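Local coordinates for protein UTP--glucose-1-phosphate uridylyltransferase (PDB 6IKX) that catalyses the transfer of a uridylyl group from UTP to alpha-D-glucose 1-phosphate, forming UDP-alpha-D-glucose and diphosphate, at residues L7-L12 and P34-V39; T14-A19 and E26-V31; G172-A177 and V246-M251. The protein carries 1 engineered substitution. All coordinates share one frame; numbering follows the deposited sequence.

Contact 1 (L7-L12 and P34-V39); sequences LPVAGL and PAIEYV. With SO4 (sulfate ion), chain G; EDO (1,2-ethanediol), chain K.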
loop_
_atom_site.group_PDB
_atom_site.type_symbol
_atom_site.label_atom_id
_atom_site.label_comp_id
_atom_site.label_asym_id
_atom_site.label_seq_id
_atom_site.Cartn_x
_atom_site.Cartn_y
_atom_site.Cartn_z
ATOM N N LEU A 7 1.274 -21.043 -5.505
ATOM C CA LEU A 7 1.134 -20.144 -6.689
ATOM C C LEU A 7 2.275 -19.158 -6.603
ATOM O O LEU A 7 2.276 -18.312 -5.712
ATOM C CB LEU A 7 -0.171 -19.358 -6.716
ATOM C CG LEU A 7 -1.487 -20.102 -6.583
ATOM C CD1 LEU A 7 -2.545 -19.491 -7.490
ATOM C CD2 LEU A 7 -1.336 -21.602 -6.798
ATOM N N PRO A 8 3.333 -19.289 -7.413
ATOM C CA PRO A 8 4.498 -18.415 -7.280
ATOM C C PRO A 8 4.162 -17.125 -8.035
ATOM O O PRO A 8 4.064 -17.226 -9.204
ATOM C CB PRO A 8 5.648 -19.199 -7.936
ATOM C CG PRO A 8 5.044 -20.550 -8.238
ATOM C CD PRO A 8 3.558 -20.295 -8.448
ATOM N N VAL A 9 3.916 -16.020 -7.329
ATOM C CA VAL A 9 3.356 -14.748 -7.902
ATOM C C VAL A 9 4.246 -13.547 -7.498
ATOM O O VAL A 9 3.719 -12.447 -7.350
ATOM C CB VAL A 9 1.892 -14.557 -7.433
ATOM C CG1 VAL A 9 0.969 -15.666 -7.920
ATOM C CG2 VAL A 9 1.803 -14.443 -5.928
ATOM N N ALA A 10 5.557 -13.727 -7.337
ATOM C CA ALA A 10 6.500 -12.660 -6.915
ATOM C C ALA A 10 7.219 -11.993 -8.099
ATOM O O ALA A 10 7.994 -11.074 -7.814
ATOM C CB ALA A 10 7.489 -13.180 -5.905
ATOM N N GLY A 11 6.992 -12.387 -9.358
ATOM C CA GLY A 11 7.583 -11.709 -10.546
ATOM C C GLY A 11 7.279 -10.214 -10.549
ATOM O O GLY A 11 6.381 -9.850 -9.799
ATOM N N LEU A 12 8.002 -9.357 -11.294
ATOM C CA LEU A 12 7.668 -7.895 -11.398
ATOM C C LEU A 12 6.899 -7.581 -12.679
ATOM O O LEU A 12 6.560 -6.384 -12.902
ATOM C CB LEU A 12 8.940 -7.060 -11.319
ATOM C CG LEU A 12 9.759 -7.276 -10.057
ATOM C CD1 LEU A 12 10.687 -6.106 -9.816
ATOM C CD2 LEU A 12 8.863 -7.488 -8.852
ATOM N N PRO A 34 -9.702 -10.288 -12.241
ATOM C CA PRO A 34 -8.262 -10.473 -12.433
ATOM C C PRO A 34 -7.904 -11.929 -12.821
ATOM O O PRO A 34 -8.620 -12.877 -12.466
ATOM C CB PRO A 34 -7.729 -10.050 -11.047
ATOM C CG PRO A 34 -8.829 -10.507 -10.123
ATOM C CD PRO A 34 -10.058 -10.004 -10.850
ATOM N N ALA A 35 -6.816 -12.083 -13.578
ATOM C CA ALA A 35 -6.338 -13.365 -14.150
ATOM C C ALA A 35 -6.242 -14.418 -13.025
ATOM O O ALA A 35 -6.613 -15.574 -13.248
ATOM C CB ALA A 35 -5.011 -13.123 -14.851
ATOM N N ILE A 36 -5.750 -14.015 -11.852
ATOM C CA ILE A 36 -5.447 -14.914 -10.701
ATOM C C ILE A 36 -6.731 -15.636 -10.308
ATOM O O ILE A 36 -6.620 -16.756 -9.802
ATOM C CB ILE A 36 -4.825 -14.146 -9.506
ATOM C CG1 ILE A 36 -4.215 -15.081 -8.464
ATOM C CG2 ILE A 36 -5.833 -13.221 -8.827
ATOM C CD1 ILE A 36 -3.067 -15.915 -8.925
ATOM N N GLU A 37 -7.894 -14.998 -10.449
ATOM C CA GLU A 37 -9.156 -15.610 -9.983
ATOM C C GLU A 37 -9.352 -16.944 -10.692
ATOM O O GLU A 37 -9.914 -17.884 -10.090
ATOM C CB GLU A 37 -10.414 -14.796 -10.252
ATOM C CG GLU A 37 -11.497 -15.180 -9.258
ATOM C CD GLU A 37 -12.901 -14.713 -9.564
ATOM O OE1 GLU A 37 -13.249 -13.666 -9.055
ATOM O OE2 GLU A 37 -13.653 -15.432 -10.281
ATOM N N TYR A 38 -8.922 -17.010 -11.937
ATOM C CA TYR A 38 -9.193 -18.156 -12.837
ATOM C C TYR A 38 -8.330 -19.348 -12.407
ATOM O O TYR A 38 -8.765 -20.493 -12.598
ATOM C CB TYR A 38 -8.878 -17.776 -14.274
ATOM C CG TYR A 38 -9.853 -16.840 -14.935
ATOM C CD1 TYR A 38 -9.660 -15.470 -14.877
ATOM C CD2 TYR A 38 -10.894 -17.330 -15.710
ATOM C CE1 TYR A 38 -10.532 -14.599 -15.498
ATOM C CE2 TYR A 38 -11.763 -16.468 -16.360
ATOM C CZ TYR A 38 -11.579 -15.101 -16.249
ATOM O OH TYR A 38 -12.407 -14.240 -16.901
ATOM N N VAL A 39 -7.141 -19.046 -11.871
ATOM C CA VAL A 39 -6.085 -20.012 -11.464
ATOM C C VAL A 39 -6.476 -20.549 -10.088
ATOM O O VAL A 39 -6.284 -21.771 -9.820
ATOM C CB VAL A 39 -4.699 -19.342 -11.444
ATOM C CG1 VAL A 39 -3.608 -20.312 -11.072
ATOM C CG2 VAL A 39 -4.369 -18.717 -12.782
HETATM S S SO4 G . 8.180 -15.926 -9.443
HETATM O O1 SO4 G . 7.245 -15.068 -10.140
HETATM O O2 SO4 G . 7.631 -16.256 -8.146
HETATM O O3 SO4 G . 9.439 -15.249 -9.267
HETATM O O4 SO4 G . 8.412 -17.125 -10.212
HETATM C C1 EDO K . 6.663 -4.289 -10.713
HETATM O O1 EDO K . 5.716 -4.247 -11.831
HETATM C C2 EDO K . 6.425 -3.471 -9.469
HETATM O O2 EDO K . 7.591 -3.312 -8.631
#
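L7 sends one methyl, CD1, into the angle between two side chains of helix 35-44. That methyl lies 3.9 Å from CD1 of I36 and 3.8 Å from CG1 of V39, residues three apart and therefore on the same helical face. The side chains of L7 and V39 run past one another in opposite directions. V9 adds a longer touch, its CG1 standing 4.2 Å from CD1 of I36, and the two side chains meet at roughly a right angle. The reach of I36 follows from its torsions: with CG1 anti to the backbone N (chi1 -167°), the ethyl arm extends from the helix and its terminal methyl serves both L7 and V9.

Behind this shell, L7 belongs to strand 4-8, where its backbone bonds to I52 and V54 of the adjacent parallel strand; L128 of strand 125-128 touches both L7 and V39. On the helix, the backbone of I36 is hydrogen-bonded to that of E26. This is strand-to-helix packing in the Rossmann-like GT-A fold of a nucleotidyltransferase. Past V9 the chain enters the nucleotide loop, in which A10 and G11 bind UTP and UDP-glucose. A sulfate, probably from the crystallisation liquor, sits here instead, held weakly by A10 N to O2 (3.4 Å) and by G11 N to O1 (2.8 Å, but with an N-H...O angle of just 120°).

All four touching side chains are buried and apolar, and no hydrogen bond spans the segments, so dispersion and exclusion of water join strand to helix while backbone N-H groups further along handle the anion.

Contact 2 (T14-A19 and E26-V31); sequences TRFLPA and EMVTVV. With SO4 (sulfate ion), chain F.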
loop_
_atom_site.group_PDB
_atom_site.type_symbol
_atom_site.label_atom_id
_atom_site.label_comp_id
_atom_site.label_asym_id
_atom_site.label_seq_id
_atom_site.Cartn_x
_atom_site.Cartn_y
_atom_site.Cartn_z
ATOM N N THR A 14 7.665 -8.108 -16.136
ATOM C CA THR A 14 8.423 -7.404 -17.177
ATOM C C THR A 14 7.785 -7.624 -18.510
ATOM O O THR A 14 7.758 -6.758 -19.342
ATOM C CB THR A 14 9.921 -7.693 -17.188
ATOM O OG1 THR A 14 10.149 -9.091 -17.180
ATOM C CG2 THR A 14 10.551 -7.080 -15.987
ATOM N N ARG A 15 7.270 -8.816 -18.698
ATOM C CA ARG A 15 6.406 -9.096 -19.819
ATOM C C ARG A 15 5.030 -8.454 -19.404
ATOM O O ARG A 15 4.701 -8.385 -18.203
ATOM C CB ARG A 15 6.323 -10.601 -20.062
ATOM C CG ARG A 15 7.410 -11.423 -19.359
ATOM C CD ARG A 15 7.597 -12.811 -19.945
ATOM N NE ARG A 15 6.779 -13.825 -19.287
ATOM C CZ ARG A 15 5.968 -14.654 -19.929
ATOM N NH1 ARG A 15 5.250 -15.543 -19.269
ATOM N NH2 ARG A 15 5.874 -14.588 -21.240
ATOM N N PHE A 16 4.254 -7.977 -20.382
ATOM C CA PHE A 16 2.961 -7.252 -20.200
ATOM C C PHE A 16 3.287 -6.010 -19.400
ATOM O O PHE A 16 2.637 -5.712 -18.444
ATOM C CB PHE A 16 1.857 -8.106 -19.527
ATOM C CG PHE A 16 0.487 -7.857 -20.018
ATOM C CD1 PHE A 16 0.209 -6.818 -20.853
ATOM C CD2 PHE A 16 -0.527 -8.682 -19.625
ATOM C CE1 PHE A 16 -1.062 -6.609 -21.297
ATOM C CE2 PHE A 16 -1.800 -8.477 -20.059
ATOM C CZ PHE A 16 -2.066 -7.438 -20.899
ATOM N N LEU A 17 4.250 -5.238 -19.871
ATOM C CA LEU A 17 4.761 -4.154 -19.061
ATOM C C LEU A 17 4.101 -2.876 -18.712
ATOM O O LEU A 17 4.249 -2.485 -17.562
ATOM C CB LEU A 17 6.217 -3.878 -19.278
ATOM C CG LEU A 17 6.778 -3.335 -17.976
ATOM C CD1 LEU A 17 6.270 -4.073 -16.768
ATOM C CD2 LEU A 17 8.268 -3.441 -17.997
ATOM N N PRO A 18 3.451 -2.176 -19.622
ATOM C CA PRO A 18 2.794 -0.946 -19.178
ATOM C C PRO A 18 1.713 -1.361 -18.146
ATOM O O PRO A 18 1.694 -0.845 -17.064
ATOM C CB PRO A 18 2.261 -0.311 -20.454
ATOM C CG PRO A 18 2.569 -1.236 -21.538
ATOM C CD PRO A 18 3.394 -2.380 -21.065
ATOM N N ALA A 19 0.933 -2.384 -18.456
ATOM C CA ALA A 19 -0.211 -2.863 -17.626
ATOM C C ALA A 19 0.227 -3.282 -16.220
ATOM O O ALA A 19 -0.526 -2.991 -15.312
ATOM C CB ALA A 19 -0.939 -4.005 -18.282
ATOM N N GLU A 26 -0.795 -10.471 -12.064
ATOM C CA GLU A 26 -1.851 -11.424 -11.644
ATOM C C GLU A 26 -3.196 -10.702 -11.550
ATOM O O GLU A 26 -4.203 -11.388 -11.647
ATOM C CB GLU A 26 -1.475 -12.063 -10.312
ATOM C CG GLU A 26 -0.225 -12.931 -10.406
ATOM C CD GLU A 26 1.109 -12.193 -10.270
ATOM O OE1 GLU A 26 1.126 -10.908 -10.146
ATOM O OE2 GLU A 26 2.141 -12.890 -10.276
ATOM N N MET A 27 -3.191 -9.363 -11.406
ATOM C CA MET A 27 -4.402 -8.523 -11.164
ATOM C C MET A 27 -4.901 -7.892 -12.469
ATOM O O MET A 27 -5.859 -7.092 -12.457
ATOM C CB MET A 27 -4.134 -7.457 -10.095
ATOM C CG MET A 27 -4.018 -8.068 -8.708
ATOM S SD MET A 27 -5.426 -9.175 -8.344
ATOM C CE MET A 27 -6.600 -7.886 -7.954
ATOM N N VAL A 28 -4.336 -8.323 -13.577
ATOM C CA VAL A 28 -4.714 -7.854 -14.931
ATOM C C VAL A 28 -6.075 -8.440 -15.322
ATOM O O VAL A 28 -6.278 -9.681 -15.231
ATOM C CB VAL A 28 -3.575 -8.254 -15.879
ATOM C CG1 VAL A 28 -4.019 -8.508 -17.302
ATOM C CG2 VAL A 28 -2.485 -7.193 -15.808
ATOM N N THR A 29 -6.957 -7.596 -15.836
ATOM C CA THR A 29 -8.388 -7.939 -15.920
ATOM C C THR A 29 -8.583 -8.765 -17.181
ATOM O O THR A 29 -8.066 -8.418 -18.228
ATOM C CB THR A 29 -9.332 -6.756 -15.630
ATOM O OG1 THR A 29 -10.392 -6.767 -16.594
ATOM C CG2 THR A 29 -8.631 -5.416 -15.549
ATOM N N VAL A 30 -9.287 -9.878 -17.026
ATOM C CA VAL A 30 -9.572 -10.821 -18.129
ATOM C C VAL A 30 -11.085 -10.923 -18.218
ATOM O O VAL A 30 -11.678 -11.657 -17.411
ATOM C CB VAL A 30 -8.892 -12.162 -17.854
ATOM C CG1 VAL A 30 -9.332 -13.240 -18.842
ATOM C CG2 VAL A 30 -7.384 -11.974 -17.842
ATOM N N VAL A 31 -11.666 -10.122 -19.107
ATOM C CA VAL A 31 -13.134 -9.913 -19.229
ATOM C C VAL A 31 -13.588 -8.988 -18.094
ATOM O O VAL A 31 -13.771 -7.785 -18.330
ATOM C CB VAL A 31 -13.915 -11.240 -19.221
ATOM C CG1 VAL A 31 -15.341 -11.040 -19.690
ATOM C CG2 VAL A 31 -13.229 -12.306 -20.049
HETATM S S SO4 F . 8.120 -11.265 -14.741
HETATM O O1 SO4 F . 8.369 -12.693 -14.634
HETATM O O2 SO4 F . 7.330 -10.822 -13.619
HETATM O O3 SO4 F . 7.411 -10.971 -15.981
HETATM O O4 SO4 F . 9.384 -10.569 -14.705
#
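F16 and V28 make the main apolar touch, their side chains coming from opposite directions. CG1 of V28 reaches the ring at CE2, 3.5 Å away, with CD2 next at 4.2 Å; the approach is oblique to the ring. V28 holds CG1 anti to its own backbone N (chi1 151°), and this turns the methyl to the phenylalanine. Its other methyl, CG2, meets CB of A19 at 4.3 Å. A19 also lies over one face of the F16 ring, its CB 3.9 Å above the plane and offset to the rim, so the chain after F16 folds back over its ring. Y264 of helix 261-273 touches both F16 and V28, and V31 of the second subunit packs on F16.

The 14-19 segment continues the glycine-rich nucleotide loop that follows the first strand of the GT-A fold, and T14 and R15 are both UTP-binding residues.

Polar contacts gather at the start of that segment, around a sulfate ion probably taken from the crystallisation liquor. T14 OG1 donates to its O4 at 3.0 Å. The backbone bonds are weak: T14 N to O3 is 2.9 Å long but bent to 124°, T14 N to O4 is straighter at 170° but 3.3 Å long, and R15 N to O3 spans 3.5 Å. G13 N supplies a further bond to the same ion.

Contact 3 (G172-A177 and V246-M251); sequences GIVDVA and VEAYRM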
loop_
_atom_site.group_PDB
_atom_site.type_symbol
_atom_site.label_atom_id
_atom_site.label_comp_id
_atom_site.label_asym_id
_atom_site.label_seq_id
_atom_site.Cartn_x
_atom_site.Cartn_y
_atom_site.Cartn_z
ATOM N N GLY A 172 9.987 -25.015 -23.077
ATOM C CA GLY A 172 10.504 -26.221 -22.403
ATOM C C GLY A 172 9.778 -27.423 -22.978
ATOM O O GLY A 172 8.538 -27.328 -23.080
ATOM N N ILE A 173 10.502 -28.454 -23.431
ATOM C CA ILE A 173 9.932 -29.656 -24.120
ATOM C C ILE A 173 10.352 -30.921 -23.360
ATOM O O ILE A 173 11.551 -31.051 -23.066
ATOM C CB ILE A 173 10.401 -29.711 -25.585
ATOM C CG1 ILE A 173 9.805 -28.573 -26.413
ATOM C CG2 ILE A 173 10.097 -31.076 -26.194
ATOM C CD1 ILE A 173 8.518 -28.919 -27.171
ATOM N N VAL A 174 9.431 -31.854 -23.112
ATOM C CA VAL A 174 9.768 -33.080 -22.326
ATOM C C VAL A 174 10.336 -34.155 -23.258
ATOM O O VAL A 174 9.918 -34.276 -24.416
ATOM C CB VAL A 174 8.583 -33.612 -21.505
ATOM C CG1 VAL A 174 8.253 -32.657 -20.378
ATOM C CG2 VAL A 174 7.353 -33.917 -22.349
ATOM N N ASP A 175 11.286 -34.892 -22.711
ATOM C CA ASP A 175 11.821 -36.185 -23.198
ATOM C C ASP A 175 10.861 -37.322 -22.804
ATOM O O ASP A 175 10.866 -37.740 -21.643
ATOM C CB ASP A 175 13.212 -36.359 -22.578
ATOM C CG ASP A 175 14.063 -37.430 -23.216
ATOM O OD1 ASP A 175 13.809 -37.701 -24.382
ATOM O OD2 ASP A 175 14.976 -37.966 -22.524
ATOM N N VAL A 176 10.074 -37.840 -23.736
ATOM C CA VAL A 176 9.304 -39.097 -23.533
ATOM C C VAL A 176 9.584 -40.060 -24.697
ATOM O O VAL A 176 10.036 -39.594 -25.719
ATOM C CB VAL A 176 7.812 -38.771 -23.351
ATOM C CG1 VAL A 176 7.609 -38.061 -22.024
ATOM C CG2 VAL A 176 7.241 -37.953 -24.491
ATOM N N ALA A 177 9.366 -41.367 -24.534
ATOM C CA ALA A 177 9.523 -42.366 -25.622
ATOM C C ALA A 177 8.489 -42.057 -26.711
ATOM O O ALA A 177 8.894 -41.622 -27.785
ATOM C CB ALA A 177 9.383 -43.768 -25.091
ATOM N N VAL A 246 8.996 -39.942 -12.749
ATOM C CA VAL A 246 8.399 -38.637 -13.098
ATOM C C VAL A 246 7.624 -38.890 -14.399
ATOM O O VAL A 246 8.160 -39.530 -15.291
ATOM C CB VAL A 246 9.520 -37.592 -13.229
ATOM C CG1 VAL A 246 8.989 -36.170 -13.328
ATOM C CG2 VAL A 246 10.505 -37.722 -12.078
ATOM N N GLU A 247 6.374 -38.475 -14.463
ATOM C CA GLU A 247 5.522 -38.679 -15.647
ATOM C C GLU A 247 5.085 -37.324 -16.200
ATOM O O GLU A 247 4.945 -36.332 -15.454
ATOM C CB GLU A 247 4.276 -39.470 -15.298
ATOM C CG GLU A 247 4.566 -40.858 -14.778
ATOM C CD GLU A 247 3.310 -41.634 -14.446
ATOM O OE1 GLU A 247 2.235 -41.008 -14.286
ATOM O OE2 GLU A 247 3.397 -42.854 -14.393
ATOM N N ALA A 248 4.884 -37.313 -17.493
ATOM C CA ALA A 248 4.341 -36.191 -18.257
ATOM C C ALA A 248 2.867 -36.509 -18.493
ATOM O O ALA A 248 2.562 -37.596 -19.005
ATOM C CB ALA A 248 5.154 -36.038 -19.514
ATOM N N TYR A 249 2.003 -35.628 -17.995
ATOM C CA TYR A 249 0.529 -35.686 -18.080
ATOM C C TYR A 249 0.117 -34.704 -19.172
ATOM O O TYR A 249 0.402 -33.502 -19.027
ATOM C CB TYR A 249 -0.149 -35.323 -16.745
ATOM C CG TYR A 249 -1.614 -35.031 -16.941
ATOM C CD1 TYR A 249 -2.546 -36.047 -17.046
ATOM C CD2 TYR A 249 -2.034 -33.736 -17.197
ATOM C CE1 TYR A 249 -3.877 -35.773 -17.317
ATOM C CE2 TYR A 249 -3.347 -33.450 -17.510
ATOM C CZ TYR A 249 -4.275 -34.467 -17.558
ATOM O OH TYR A 249 -5.564 -34.143 -17.840
ATOM N N ARG A 250 -0.546 -35.203 -20.211
ATOM C CA ARG A 250 -0.933 -34.394 -21.382
ATOM C C ARG A 250 -2.362 -33.905 -21.195
ATOM O O ARG A 250 -3.297 -34.734 -21.159
ATOM C CB ARG A 250 -0.832 -35.179 -22.694
ATOM C CG ARG A 250 -1.128 -34.363 -23.950
ATOM C CD ARG A 250 -1.247 -35.309 -25.120
ATOM N NE ARG A 250 -1.525 -34.697 -26.417
ATOM C CZ ARG A 250 -1.637 -35.390 -27.546
ATOM N NH1 ARG A 250 -1.510 -36.705 -27.530
ATOM N NH2 ARG A 250 -1.882 -34.782 -28.686
ATOM N N MET A 251 -2.481 -32.588 -21.162
ATOM C CA MET A 251 -3.738 -31.834 -21.079
ATOM C C MET A 251 -4.774 -32.410 -22.037
ATOM O O MET A 251 -4.419 -32.825 -23.153
ATOM C CB MET A 251 -3.498 -30.394 -21.516
ATOM C CG MET A 251 -2.766 -29.592 -20.508
ATOM S SD MET A 251 -2.585 -27.939 -21.126
ATOM C CE MET A 251 -4.274 -27.339 -21.085
#
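A248 turns its CB toward a pair of valine methyls, and these two touches make up the direct contact. CG1 of V176 stands 4.1 Å from CB of A248, and CG2 of V174 stands 4.2 Å from the same carbon. Two residues apart on an extended backbone, the valines turn to the same side, and both side chains set off toward strand 246-250. They share a rotamer (chi1 -69° in both) yet use different branches: V176 touches with the methyl anti to its carbonyl carbon, V174 with the one lodged between backbone N and carbonyl carbon. V174 and A248 have the nearest CA atoms of the two segments, 7.5 Å apart. L204 of strand 204-207 touches both valines.

Strand 246-250 belongs to the large mixed sheet of the GT-A fold, parallel to strand 156-162. Strand 172-175 pairs antiparallel with strand 190-193 and also has backbone bonds, G172 to V206 and V174 to L204, to strand 204-207 of the mixed sheet; its valine side chains meet strand 246-250 of that sheet. G172 is a UDP-glucose-binding residue, as is V206, which V174 touches.

No hydrogen bond links the two segments; the polar groups have partners elsewhere. E247 sets off away from strand 172-175 and forms a salt bridge with R149 and a hydrogen bond with Q157, while Y249 OH bonds to D142 of helix 142-153.

How the contacts relate
All three contacts are buried and meet through apolar carbons, but their settings differ. The centre of contact 1 is nearest the chain's centre, about 7 Å from it, against about 15 Å and 17 Å for the centres of contacts 2 and 3. Contacts 1 and 2 touch directly: A35 N lies 3.0 Å from V28 O, and Y38 OH lies 2.7 Å from V30 O, both probable hydrogen bonds. Each also carries a sulfate on a neighbouring part of the nucleotide loop. The second subunit reaches nine residues of contact 2, F16 among them, two of contact 1 and none of contact 3. Contact 3, which reaches the same main sheet as contact 1, has no anion.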